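Local structure of RNA-dependent RNA polymerase (Taggert virus, 6DX3) at residues Asp27-Val32 and Ser141-His146; Leu45-Ile50 and Tyr151-Pro156; Gly70-Thr75 and Phe108-Lys113; His120-Ala123 and Cys127-Val130. The protein carries a viral ovarian tumour (OTU) domain, a cysteine protease that probably removes ubiquitin from conjugated proteins. All coordinates share one frame; numbering follows the deposited sequence.

Contact 1 of 4, residues Asp27-Val32 and Ser141-His146; sequences DIFEIV and SINIMH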
loop_
_atom_site.group_PDB
_atom_site.type_symbol
_atom_site.label_atom_id
_atom_site.label_comp_id
_atom_site.label_asym_id
_atom_site.label_seq_id
_atom_site.Cartn_x
_atom_site.Cartn_y
_atom_site.Cartn_z
ATOM N N ASP A 27 -11.510 -15.245 3.847
ATOM C CA ASP A 27 -12.764 -15.091 4.578
ATOM C C ASP A 27 -13.304 -13.669 4.456
ATOM O O ASP A 27 -14.516 -13.451 4.571
ATOM C CB ASP A 27 -12.571 -15.459 6.051
ATOM C CG ASP A 27 -12.154 -16.899 6.243
ATOM O OD1 ASP A 27 -12.094 -17.651 5.239
ATOM O OD2 ASP A 27 -11.896 -17.282 7.403
ATOM N N ILE A 28 -12.427 -12.698 4.203
ATOM C CA ILE A 28 -12.815 -11.298 4.155
ATOM C C ILE A 28 -12.624 -10.680 2.769
ATOM O O ILE A 28 -13.450 -9.858 2.358
ATOM C CB ILE A 28 -12.041 -10.495 5.226
ATOM C CG1 ILE A 28 -12.248 -11.110 6.621
ATOM C CG2 ILE A 28 -12.438 -9.029 5.201
ATOM C CD1 ILE A 28 -13.627 -10.877 7.216
ATOM N N PHE A 29 -11.581 -11.059 2.033
ATOM C CA PHE A 29 -11.248 -10.433 0.758
ATOM C C PHE A 29 -11.239 -11.457 -0.368
ATOM O O PHE A 29 -11.259 -12.670 -0.151
ATOM C CB PHE A 29 -9.874 -9.750 0.800
ATOM C CG PHE A 29 -9.737 -8.721 1.877
ATOM C CD1 PHE A 29 -9.021 -8.999 3.030
ATOM C CD2 PHE A 29 -10.305 -7.463 1.728
ATOM C CE1 PHE A 29 -8.886 -8.053 4.022
ATOM C CE2 PHE A 29 -10.174 -6.510 2.719
ATOM C CZ PHE A 29 -9.464 -6.805 3.865
ATOM N N GLU A 30 -11.213 -10.929 -1.585
ATOM C CA GLU A 30 -10.805 -11.660 -2.774
ATOM C C GLU A 30 -9.434 -11.147 -3.191
ATOM O O GLU A 30 -9.232 -9.933 -3.310
ATOM C CB GLU A 30 -11.803 -11.478 -3.919
ATOM C CG GLU A 30 -11.155 -11.546 -5.293
ATOM C CD GLU A 30 -12.160 -11.597 -6.417
ATOM O OE1 GLU A 30 -13.329 -11.947 -6.153
ATOM O OE2 GLU A 30 -11.777 -11.285 -7.564
ATOM N N ILE A 31 -8.491 -12.062 -3.389
ATOM C CA ILE A 31 -7.152 -11.692 -3.832
ATOM C C ILE A 31 -7.223 -11.368 -5.320
ATOM O O ILE A 31 -7.451 -12.254 -6.147
ATOM C CB ILE A 31 -6.136 -12.807 -3.558
ATOM C CG1 ILE A 31 -6.091 -13.137 -2.063
ATOM C CG2 ILE A 31 -4.756 -12.411 -4.077
ATOM C CD1 ILE A 31 -5.368 -14.432 -1.743
ATOM N N VAL A 32 -7.037 -10.094 -5.664
ATOM C CA VAL A 32 -6.982 -9.667 -7.057
ATOM C C VAL A 32 -5.508 -9.640 -7.449
ATOM O O VAL A 32 -4.777 -8.705 -7.110
ATOM C CB VAL A 32 -7.655 -8.310 -7.269
ATOM C CG1 VAL A 32 -7.693 -7.968 -8.754
ATOM C CG2 VAL A 32 -9.060 -8.320 -6.686
ATOM N N SER A 141 -11.370 1.806 2.550
ATOM C CA SER A 141 -9.963 2.077 2.307
ATOM C C SER A 141 -9.432 1.114 1.252
ATOM O O SER A 141 -10.108 0.169 0.839
ATOM C CB SER A 141 -9.144 1.949 3.597
ATOM O OG SER A 141 -9.682 2.753 4.631
ATOM N N ILE A 142 -8.203 1.364 0.825
ATOM C CA ILE A 142 -7.490 0.455 -0.062
ATOM C C ILE A 142 -6.801 -0.606 0.783
ATOM O O ILE A 142 -6.064 -0.287 1.723
ATOM C CB ILE A 142 -6.473 1.213 -0.928
ATOM C CG1 ILE A 142 -7.197 2.176 -1.877
ATOM C CG2 ILE A 142 -5.595 0.233 -1.695
ATOM C CD1 ILE A 142 -6.279 3.174 -2.541
ATOM N N ASN A 143 -7.048 -1.871 0.462
ATOM C CA ASN A 143 -6.393 -2.989 1.127
ATOM C C ASN A 143 -5.490 -3.697 0.129
ATOM O O ASN A 143 -5.924 -4.033 -0.977
ATOM C CB ASN A 143 -7.421 -3.962 1.707
ATOM C CG ASN A 143 -8.285 -3.325 2.778
ATOM O OD1 ASN A 143 -7.980 -3.410 3.969
ATOM N ND2 ASN A 143 -9.369 -2.678 2.362
ATOM N N ILE A 144 -4.228 -3.898 0.513
ATOM C CA ILE A 144 -3.271 -4.633 -0.301
ATOM C C ILE A 144 -2.599 -5.685 0.570
ATOM O O ILE A 144 -2.595 -5.600 1.800
ATOM C CB ILE A 144 -2.214 -3.717 -0.961
ATOM C CG1 ILE A 144 -1.343 -3.040 0.093
ATOM C CG2 ILE A 144 -2.874 -2.670 -1.844
ATOM C CD1 ILE A 144 -0.273 -2.161 -0.500
ATOM N N MET A 145 -2.025 -6.689 -0.091
ATOM C CA MET A 145 -1.445 -7.851 0.569
ATOM C C MET A 145 0.048 -7.894 0.277
ATOM O O MET A 145 0.454 -7.974 -0.887
ATOM C CB MET A 145 -2.124 -9.141 0.098
ATOM C CG MET A 145 -1.837 -10.373 0.956
ATOM S SD MET A 145 -2.835 -11.791 0.443
ATOM C CE MET A 145 -1.836 -13.155 1.007
ATOM N N HIS A 146 0.858 -7.853 1.330
ATOM C CA HIS A 146 2.311 -7.887 1.207
ATOM C C HIS A 146 2.788 -9.333 1.271
ATOM O O HIS A 146 2.664 -9.987 2.312
ATOM C CB HIS A 146 2.949 -7.050 2.317
ATOM C CG HIS A 146 4.380 -6.693 2.068
ATOM N ND1 HIS A 146 5.193 -6.159 3.045
ATOM C CD2 HIS A 146 5.141 -6.782 0.951
ATOM C CE1 HIS A 146 6.395 -5.936 2.543
ATOM N NE2 HIS A 146 6.389 -6.308 1.273
#
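Phe29 meets Asn143 at the tight, buried end of this contact. The ring presents CE2 and CZ, and the side-chain amide comes at them obliquely, with Asn143 CG 3.7 Å from Phe29 CE2 and Asn143 OD1 3.7 Å from Phe29 CZ. The two side chains cross at about a right angle, their ring and amide planes 41° apart. Ile28 CG2 lies 3.8 Å above the plane of the Phe29 ring, over its centre. The amide itself is anchored elsewhere: OD1 accepts from Trp119 NE1 and ND2 donates to Met138 O, so Asn143 offers Phe29 van der Waals contact while its polar bonds run to other parts of the chain. Trp119 also meets the Phe29 ring edge-to-face. Strands 29-32 and 142-147 are not neighbours in the mixed sheet but flank strand 150-156 from its two sides, which explains CA-CA distances of 8.9 Å for Phe29-Asn143 and 8.2 Å for Ile31-Met145, and the lack of hydrogen bonds between them. The side chains meet across Leu154 of that intervening strand. Toward the partly exposed Ile31 the fit is looser: Ile31 CD1 approaches Met145 SD no closer than 4.3 Å, a single apolar touch.

Contact 2 of 4, residues Leu45-Ile50 and Tyr151-Pro156; sequences LACGMI and YDYLKP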
loop_
_atom_site.group_PDB
_atom_site.type_symbol
_atom_site.label_atom_id
_atom_site.label_comp_id
_atom_site.label_asym_id
_atom_site.label_seq_id
_atom_site.Cartn_x
_atom_site.Cartn_y
_atom_site.Cartn_z
ATOM N N LEU A 45 -1.989 -0.557 -5.917
ATOM C CA LEU A 45 -2.534 0.741 -5.534
ATOM C C LEU A 45 -3.426 1.310 -6.633
ATOM O O LEU A 45 -4.459 1.926 -6.344
ATOM C CB LEU A 45 -1.400 1.708 -5.202
ATOM C CG LEU A 45 -0.649 1.424 -3.899
ATOM C CD1 LEU A 45 0.493 2.410 -3.706
ATOM C CD2 LEU A 45 -1.603 1.465 -2.719
ATOM N N ALA A 46 -3.048 1.117 -7.900
ATOM C CA ALA A 46 -3.919 1.545 -8.991
ATOM C C ALA A 46 -5.210 0.739 -9.016
ATOM O O ALA A 46 -6.263 1.264 -9.399
ATOM C CB ALA A 46 -3.198 1.423 -10.334
ATOM N N CYS A 47 -5.147 -0.532 -8.611
ATOM C CA CYS A 47 -6.344 -1.364 -8.575
ATOM C C CYS A 47 -7.365 -0.827 -7.583
ATOM O O CYS A 47 -8.574 -0.979 -7.791
ATOM C CB CYS A 47 -5.968 -2.807 -8.228
ATOM S SG CYS A 47 -7.295 -4.011 -8.455
ATOM N N GLY A 48 -6.903 -0.194 -6.506
ATOM C CA GLY A 48 -7.807 0.403 -5.545
ATOM C C GLY A 48 -8.306 1.787 -5.895
ATOM O O GLY A 48 -9.276 2.248 -5.289
ATOM N N MET A 49 -7.671 2.456 -6.857
ATOM C CA MET A 49 -8.018 3.822 -7.225
ATOM C C MET A 49 -8.723 3.944 -8.567
ATOM O O MET A 49 -9.461 4.910 -8.772
ATOM C CB MET A 49 -6.762 4.702 -7.261
ATOM C CG MET A 49 -6.046 4.844 -5.927
ATOM S SD MET A 49 -6.885 5.960 -4.787
ATOM C CE MET A 49 -6.774 7.506 -5.678
ATOM N N ILE A 50 -8.513 3.008 -9.489
ATOM C CA ILE A 50 -9.062 3.092 -10.841
ATOM C C ILE A 50 -9.907 1.850 -11.098
ATOM O O ILE A 50 -9.400 0.723 -11.038
ATOM C CB ILE A 50 -7.957 3.235 -11.900
ATOM C CG1 ILE A 50 -6.999 4.370 -11.528
ATOM C CG2 ILE A 50 -8.565 3.484 -13.271
ATOM C CD1 ILE A 50 -5.818 4.510 -12.474
ATOM N N TYR A 151 3.184 -7.593 -4.099
ATOM C CA TYR A 151 1.982 -6.957 -3.571
ATOM C C TYR A 151 0.794 -7.328 -4.445
ATOM O O TYR A 151 0.879 -7.256 -5.674
ATOM C CB TYR A 151 2.125 -5.429 -3.527
ATOM C CG TYR A 151 2.944 -4.884 -2.379
ATOM C CD1 TYR A 151 2.372 -4.676 -1.129
ATOM C CD2 TYR A 151 4.282 -4.552 -2.553
ATOM C CE1 TYR A 151 3.109 -4.166 -0.080
ATOM C CE2 TYR A 151 5.030 -4.039 -1.510
ATOM C CZ TYR A 151 4.437 -3.850 -0.273
ATOM O OH TYR A 151 5.177 -3.345 0.772
ATOM N N ASP A 152 -0.309 -7.717 -3.813
ATOM C CA ASP A 152 -1.567 -7.937 -4.507
ATOM C C ASP A 152 -2.635 -7.037 -3.901
ATOM O O ASP A 152 -2.495 -6.541 -2.779
ATOM C CB ASP A 152 -2.020 -9.405 -4.431
ATOM C CG ASP A 152 -1.229 -10.315 -5.357
ATOM O OD1 ASP A 152 -1.001 -9.943 -6.526
ATOM O OD2 ASP A 152 -0.833 -11.409 -4.908
ATOM N N TYR A 153 -3.706 -6.824 -4.660
ATOM C CA TYR A 153 -4.851 -6.066 -4.181
ATOM C C TYR A 153 -5.833 -6.992 -3.478
ATOM O O TYR A 153 -6.010 -8.145 -3.879
ATOM C CB TYR A 153 -5.553 -5.349 -5.336
ATOM C CG TYR A 153 -6.706 -4.477 -4.890
ATOM C CD1 TYR A 153 -6.474 -3.287 -4.213
ATOM C CD2 TYR A 153 -8.023 -4.842 -5.141
ATOM C CE1 TYR A 153 -7.518 -2.485 -3.796
ATOM C CE2 TYR A 153 -9.079 -4.039 -4.730
ATOM C CZ TYR A 153 -8.816 -2.860 -4.058
ATOM O OH TYR A 153 -9.848 -2.052 -3.640
ATOM N N LEU A 154 -6.466 -6.482 -2.425
ATOM C CA LEU A 154 -7.495 -7.210 -1.693
ATOM C C LEU A 154 -8.809 -6.455 -1.829
ATOM O O LEU A 154 -8.904 -5.287 -1.433
ATOM C CB LEU A 154 -7.116 -7.382 -0.219
ATOM C CG LEU A 154 -5.919 -8.292 0.075
ATOM C CD1 LEU A 154 -5.476 -8.144 1.526
ATOM C CD2 LEU A 154 -6.247 -9.745 -0.239
ATOM N N LYS A 155 -9.812 -7.119 -2.390
ATOM C CA LYS A 155 -11.124 -6.532 -2.588
ATOM C C LYS A 155 -12.127 -7.185 -1.654
ATOM O O LYS A 155 -12.211 -8.420 -1.620
ATOM C CB LYS A 155 -11.573 -6.708 -4.042
ATOM C CG LYS A 155 -13.059 -6.503 -4.276
ATOM C CD LYS A 155 -13.468 -7.055 -5.632
ATOM C CE LYS A 155 -14.969 -7.253 -5.722
ATOM N NZ LYS A 155 -15.329 -8.508 -6.442
ATOM N N PRO A 156 -12.880 -6.403 -0.876
ATOM C CA PRO A 156 -13.860 -6.991 0.046
ATOM C C PRO A 156 -14.786 -7.965 -0.670
ATOM O O PRO A 156 -15.229 -7.718 -1.793
ATOM C CB PRO A 156 -14.618 -5.772 0.578
ATOM C CG PRO A 156 -13.631 -4.655 0.478
ATOM C CD PRO A 156 -12.808 -4.936 -0.751
#
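The Tyr153 ring takes Cys47 on one face, where the carbonyl carbon of Cys47 stands 4.1 Å above the plane, offset toward the rim; Asn143 O of the adjacent strand lies on the opposite side of that plane, and Gly48 CA approaches obliquely from the Cys47 side. This is helix-on-sheet packing in the alpha/beta OTU fold, with helix 40-49 laid against strand 150-156. Two atoms of the Cys47 side chain share the work. SG makes an oblique sulfur-aromatic contact, 4.0 Å from the Tyr153 ring centroid and 35° off the ring normal, and is nearest to the ring at CD2. CB makes an off-centre CH-pi contact, 28° off the normal. Both side chains extend across the gap with the gamma atom anti to the backbone N (chi1 -169° for Cys47), which places SG above the CG-CD2 side of the ring, displaced from its centre. At the CE1 side the partner is backbone: Gly48, with no side chain, brings its CA within 3.4 Å of Tyr153 CE1. No hydrogen bond joins the two segments. Ala46 O accepts from both Ile50 N, at 2.8 Å, and Met49 N. Val32 of strand 29-32 also touches both Cys47 and Tyr153. At its hydroxyl end the ring is tethered: Tyr153 OH is hydrogen-bonded to Thr162 O.

Contact 3 of 4, residues Gly70-Thr75 and Phe108-Lys113; sequences GLFWDT and FSQKAK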
loop_
_atom_site.group_PDB
_atom_site.type_symbol
_atom_site.label_atom_id
_atom_site.label_comp_id
_atom_site.label_asym_id
_atom_site.label_seq_id
_atom_site.Cartn_x
_atom_site.Cartn_y
_atom_site.Cartn_z
ATOM N N GLY A 70 8.451 14.619 -2.832
ATOM C CA GLY A 70 8.985 15.970 -2.812
ATOM C C GLY A 70 8.185 16.924 -1.947
ATOM O O GLY A 70 8.732 17.907 -1.438
ATOM N N LEU A 71 6.890 16.652 -1.762
ATOM C CA LEU A 71 6.044 17.543 -0.974
ATOM C C LEU A 71 6.146 17.260 0.519
ATOM O O LEU A 71 6.073 18.186 1.336
ATOM C CB LEU A 71 4.587 17.417 -1.419
ATOM C CG LEU A 71 4.135 18.014 -2.757
ATOM C CD1 LEU A 71 2.815 17.393 -3.176
ATOM C CD2 LEU A 71 3.999 19.520 -2.661
ATOM N N PHE A 72 6.308 15.992 0.900
ATOM C CA PHE A 72 6.123 15.574 2.284
ATOM C C PHE A 72 7.374 14.960 2.902
ATOM O O PHE A 72 7.296 14.437 4.021
ATOM C CB PHE A 72 4.964 14.577 2.383
ATOM C CG PHE A 72 3.635 15.135 1.942
ATOM C CD1 PHE A 72 2.950 16.041 2.739
ATOM C CD2 PHE A 72 3.065 14.739 0.745
ATOM C CE1 PHE A 72 1.728 16.547 2.344
ATOM C CE2 PHE A 72 1.844 15.244 0.341
ATOM C CZ PHE A 72 1.174 16.150 1.142
ATOM N N TRP A 73 8.520 15.016 2.219
ATOM C CA TRP A 73 9.720 14.359 2.728
ATOM C C TRP A 73 10.099 14.876 4.111
ATOM O O TRP A 73 10.356 14.092 5.031
ATOM C CB TRP A 73 10.884 14.551 1.755
ATOM C CG TRP A 73 12.150 13.878 2.209
ATOM C CD1 TRP A 73 13.145 14.426 2.969
ATOM C CD2 TRP A 73 12.550 12.529 1.937
ATOM N NE1 TRP A 73 14.140 13.503 3.181
ATOM C CE2 TRP A 73 13.799 12.331 2.558
ATOM C CE3 TRP A 73 11.976 11.471 1.225
ATOM C CZ2 TRP A 73 14.482 11.121 2.491
ATOM C CZ3 TRP A 73 12.655 10.270 1.158
ATOM C CH2 TRP A 73 13.896 10.104 1.790
ATOM N N ASP A 74 10.130 16.201 4.280
ATOM C CA ASP A 74 10.634 16.797 5.511
ATOM C C ASP A 74 9.681 16.650 6.689
ATOM O O ASP A 74 10.048 17.033 7.804
ATOM C CB ASP A 74 10.935 18.281 5.293
ATOM C CG ASP A 74 11.941 18.514 4.188
ATOM O OD1 ASP A 74 12.909 17.730 4.093
ATOM O OD2 ASP A 74 11.761 19.478 3.417
ATOM N N THR A 75 8.475 16.129 6.476
ATOM C CA THR A 75 7.501 15.958 7.546
ATOM C C THR A 75 7.031 14.515 7.683
ATOM O O THR A 75 6.047 14.260 8.388
ATOM C CB THR A 75 6.289 16.868 7.322
ATOM O OG1 THR A 75 5.629 16.492 6.106
ATOM C CG2 THR A 75 6.711 18.333 7.237
ATOM N N PHE A 108 1.911 8.140 -1.019
ATOM C CA PHE A 108 0.710 8.178 -1.849
ATOM C C PHE A 108 -0.535 8.443 -1.013
ATOM O O PHE A 108 -1.426 9.192 -1.435
ATOM C CB PHE A 108 0.557 6.874 -2.628
ATOM C CG PHE A 108 -0.689 6.816 -3.467
ATOM C CD1 PHE A 108 -0.763 7.501 -4.670
ATOM C CD2 PHE A 108 -1.789 6.080 -3.052
ATOM C CE1 PHE A 108 -1.909 7.453 -5.442
ATOM C CE2 PHE A 108 -2.938 6.029 -3.822
ATOM C CZ PHE A 108 -2.998 6.713 -5.017
ATOM N N SER A 109 -0.616 7.833 0.172
ATOM C CA SER A 109 -1.760 8.056 1.050
ATOM C C SER A 109 -1.866 9.520 1.455
ATOM O O SER A 109 -2.972 10.065 1.560
ATOM C CB SER A 109 -1.649 7.165 2.287
ATOM O OG SER A 109 -0.465 7.457 3.009
ATOM N N GLN A 110 -0.724 10.172 1.688
ATOM C CA GLN A 110 -0.728 11.600 1.992
ATOM C C GLN A 110 -1.175 12.422 0.792
ATOM O O GLN A 110 -1.943 13.379 0.943
ATOM C CB GLN A 110 0.664 12.048 2.443
ATOM C CG GLN A 110 1.145 11.426 3.744
ATOM C CD GLN A 110 2.399 12.097 4.269
ATOM O OE1 GLN A 110 2.398 13.292 4.560
ATOM N NE2 GLN A 110 3.477 11.333 4.386
ATOM N N LYS A 111 -0.691 12.078 -0.404
ATOM C CA LYS A 111 -1.018 12.862 -1.592
ATOM C C LYS A 111 -2.470 12.660 -2.004
ATOM O O LYS A 111 -3.184 13.629 -2.289
ATOM C CB LYS A 111 -0.082 12.485 -2.741
ATOM C CG LYS A 111 -0.307 13.266 -4.035
ATOM C CD LYS A 111 0.533 14.531 -4.070
ATOM C CE LYS A 111 0.808 14.977 -5.502
ATOM N NZ LYS A 111 -0.435 15.324 -6.241
ATOM N N ALA A 112 -2.924 11.410 -2.048
ATOM C CA ALA A 112 -4.279 11.116 -2.496
ATOM C C ALA A 112 -5.324 11.258 -1.397
ATOM O O ALA A 112 -6.519 11.191 -1.701
ATOM C CB ALA A 112 -4.343 9.701 -3.077
ATOM N N LYS A 113 -4.913 11.449 -0.145
ATOM C CA LYS A 113 -5.839 11.534 0.983
ATOM C C LYS A 113 -6.777 10.327 1.001
ATOM O O LYS A 113 -8.003 10.453 1.044
ATOM C CB LYS A 113 -6.628 12.844 0.953
ATOM C CG LYS A 113 -5.837 14.055 1.423
ATOM C CD LYS A 113 -6.524 15.350 1.036
ATOM C CE LYS A 113 -5.749 16.083 -0.044
ATOM N NZ LYS A 113 -5.459 15.194 -1.204
#
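Phe72 and Gln110 slide past each other in opposite directions, ring over aliphatic chain. Gln110 CB sits over one face of the Phe72 ring in a CH-pi contact, 4.1 Å from the centroid and 16° off the normal, while Leu71 CB covers the opposite face at 3.7 Å above the plane, toward the rim. Gln110 then runs on, extended beyond CG, along the same side of the ring, and its amide reaches the root of the Phe72 side chain, with OE1 3.3 Å from Phe72 CD1. Ring and amide planes are 43° apart, so the amide is tilted and not stacked flat. Its NE2 is hydrogen-bonded to Asn106 OD1 and to Thr76 OG1, bonds that probably set the rotation of the amide; the contact with Phe72 is one of packing alone. Here the C-terminal end of helix 57-72 meets the last turn of helix 102-112, a helix-helix contact at the surface of the OTU domain, away from its sheet. On the more exposed side Leu71 crosses Lys111 obliquely, methyl CD1 lying 3.8 Å from Lys111 CD. Lys111 bends about CB-CG (chi2 90°) and again near its tip, which carries its methylene chain past Leu71, and its NZ ends on Gln64 OE1 of helix 57-72, a second link between the two helices. Lys113, the first residue to leave helix 102-112, has positive phi and folds its chain back: NZ donates to Lys111 O at 3.0 Å, from above the carbonyl plane.

Contact 4 of 4, residues His120-Ala123 and Cys127-Val130; sequences HEDA and CDYV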
loop_
_atom_site.group_PDB
_atom_site.type_symbol
_atom_site.label_atom_id
_atom_site.label_comp_id
_atom_site.label_asym_id
_atom_site.label_seq_id
_atom_site.Cartn_x
_atom_site.Cartn_y
_atom_site.Cartn_z
ATOM N N HIS A 120 0.208 -8.172 5.905
ATOM C CA HIS A 120 1.435 -8.936 5.723
ATOM C C HIS A 120 1.134 -10.428 5.777
ATOM O O HIS A 120 0.667 -10.936 6.802
ATOM C CB HIS A 120 2.475 -8.574 6.779
ATOM C CG HIS A 120 3.640 -9.513 6.811
ATOM N ND1 HIS A 120 3.724 -10.561 7.702
ATOM C CD2 HIS A 120 4.758 -9.575 6.050
ATOM C CE1 HIS A 120 4.849 -11.223 7.494
ATOM N NE2 HIS A 120 5.495 -10.645 6.497
ATOM N N GLU A 121 1.424 -11.124 4.681
ATOM C CA GLU A 121 1.257 -12.566 4.614
ATOM C C GLU A 121 2.453 -13.261 5.252
ATOM O O GLU A 121 3.602 -13.017 4.872
ATOM C CB GLU A 121 1.104 -13.014 3.160
ATOM C CG GLU A 121 0.911 -14.509 2.974
ATOM C CD GLU A 121 0.964 -14.916 1.517
ATOM O OE1 GLU A 121 1.798 -14.355 0.779
ATOM O OE2 GLU A 121 0.158 -15.778 1.101
ATOM N N ASP A 122 2.185 -14.129 6.225
ATOM C CA ASP A 122 3.235 -14.938 6.831
ATOM C C ASP A 122 3.224 -16.380 6.337
ATOM O O ASP A 122 4.290 -16.969 6.133
ATOM C CB ASP A 122 3.116 -14.907 8.362
ATOM C CG ASP A 122 1.849 -15.568 8.859
ATOM O OD1 ASP A 122 0.790 -15.316 8.247
ATOM O OD2 ASP A 122 1.916 -16.337 9.842
ATOM N N ALA A 123 2.047 -16.973 6.156
ATOM C CA ALA A 123 1.920 -18.271 5.511
ATOM C C ALA A 123 0.757 -18.189 4.538
ATOM O O ALA A 123 0.005 -17.210 4.532
ATOM C CB ALA A 123 1.733 -19.406 6.526
ATOM N N CYS A 127 -2.490 -13.880 7.303
ATOM C CA CYS A 127 -1.787 -12.662 7.686
ATOM C C CYS A 127 -1.655 -12.588 9.202
ATOM O O CYS A 127 -2.568 -12.987 9.932
ATOM C CB CYS A 127 -2.506 -11.417 7.156
ATOM S SG CYS A 127 -2.453 -11.255 5.357
ATOM N N ASP A 128 -0.513 -12.074 9.672
ATOM C CA ASP A 128 -0.236 -11.985 11.101
ATOM C C ASP A 128 -0.088 -10.561 11.620
ATOM O O ASP A 128 -0.058 -10.372 12.841
ATOM C CB ASP A 128 1.031 -12.785 11.459
ATOM C CG ASP A 128 2.280 -12.246 10.783
ATOM O OD1 ASP A 128 2.174 -11.716 9.657
ATOM O OD2 ASP A 128 3.373 -12.354 11.378
ATOM N N TYR A 129 0.014 -9.561 10.747
ATOM C CA TYR A 129 -0.034 -8.174 11.190
ATOM C C TYR A 129 -0.458 -7.298 10.021
ATOM O O TYR A 129 -0.399 -7.706 8.858
ATOM C CB TYR A 129 1.307 -7.708 11.784
ATOM C CG TYR A 129 2.392 -7.325 10.793
ATOM C CD1 TYR A 129 2.419 -6.062 10.211
ATOM C CD2 TYR A 129 3.416 -8.211 10.479
ATOM C CE1 TYR A 129 3.410 -5.703 9.320
ATOM C CE2 TYR A 129 4.420 -7.858 9.592
ATOM C CZ TYR A 129 4.409 -6.603 9.013
ATOM O OH TYR A 129 5.397 -6.240 8.127
ATOM N N VAL A 130 -0.892 -6.084 10.351
ATOM C CA VAL A 130 -1.377 -5.122 9.370
ATOM C C VAL A 130 -0.935 -3.730 9.803
ATOM O O VAL A 130 -0.873 -3.431 11.001
ATOM C CB VAL A 130 -2.916 -5.206 9.217
ATOM C CG1 VAL A 130 -3.610 -4.897 10.539
ATOM C CG2 VAL A 130 -3.410 -4.279 8.113
HETATM O O HOH W 1 3.753 -15.116 12.091
#
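His120 is held by Asp128 at its edge and by Tyr129 over a face. Its ND1 donates to Asp128 OD1 at 2.7 Å with an N-H...O angle of 159°; the carboxylate uses its syn lone pair, and OD1 lies close to the imidazole plane. Tyr129 lies nearly parallel to the imidazole but slid apart, planes 16° apart and centroids 4.6 Å from each other, so the rings barely overlap. The better-centred partner of the phenol ring is His120 CB, a CH-pi contact 3.6 Å from the Tyr129 centroid. A chi1 of 168° swings the imidazole away from the backbone N, and ND1 thereby faces Asp128. His120 N donates to Tyr129 O at 3.1 Å; the return bond from Asp128 N to His120 O is weak, and Cys127 CA adds a C-H...O contact of 3.1 Å to His120 O. Further out, the carboxylates of Asp122 and Asp128 stack with Asp122 OD1 and Asp128 OD1 4.1 Å apart. A water donates to Asp122 OD2 and Asp128 OD2, and together with His120 and with His126, whose ND1 is bonded to Asp122 OD1, probably offsets their like charge. Glu121, pointing away, receives Lys125 N at OE2 and forms a salt bridge through OE1 with Arg147 NE. The arrangement belongs to the beta hairpin of strands 116-121 and 126-133, which sits within the sheet between strand 142-147, next to 116-121, and strand 17-24, next to 126-133.

How the contacts relate
From the N terminus, contact 1 opens at 27-32 and contact 2 at 45-50. Contact 3 then opens at 70-75 and closes at 108-113, a long loop tying helix 57-72 to helix 102-112. Contact 4 follows in series, a short hairpin closure between 120-123 and 127-130. Contact 1 closes at 141-146 and contact 2 only at 151-156, so these two cross, and both enclose contacts 3 and 4. Contacts 1, 2 and 4 all reach the same sheet: Met145 N and Asp152 O join contacts 1 and 2, and His146 O and Glu121 N join contacts 1 and 4. Contact 3 is joined to contact 2 through Met49, which packs on Phe108.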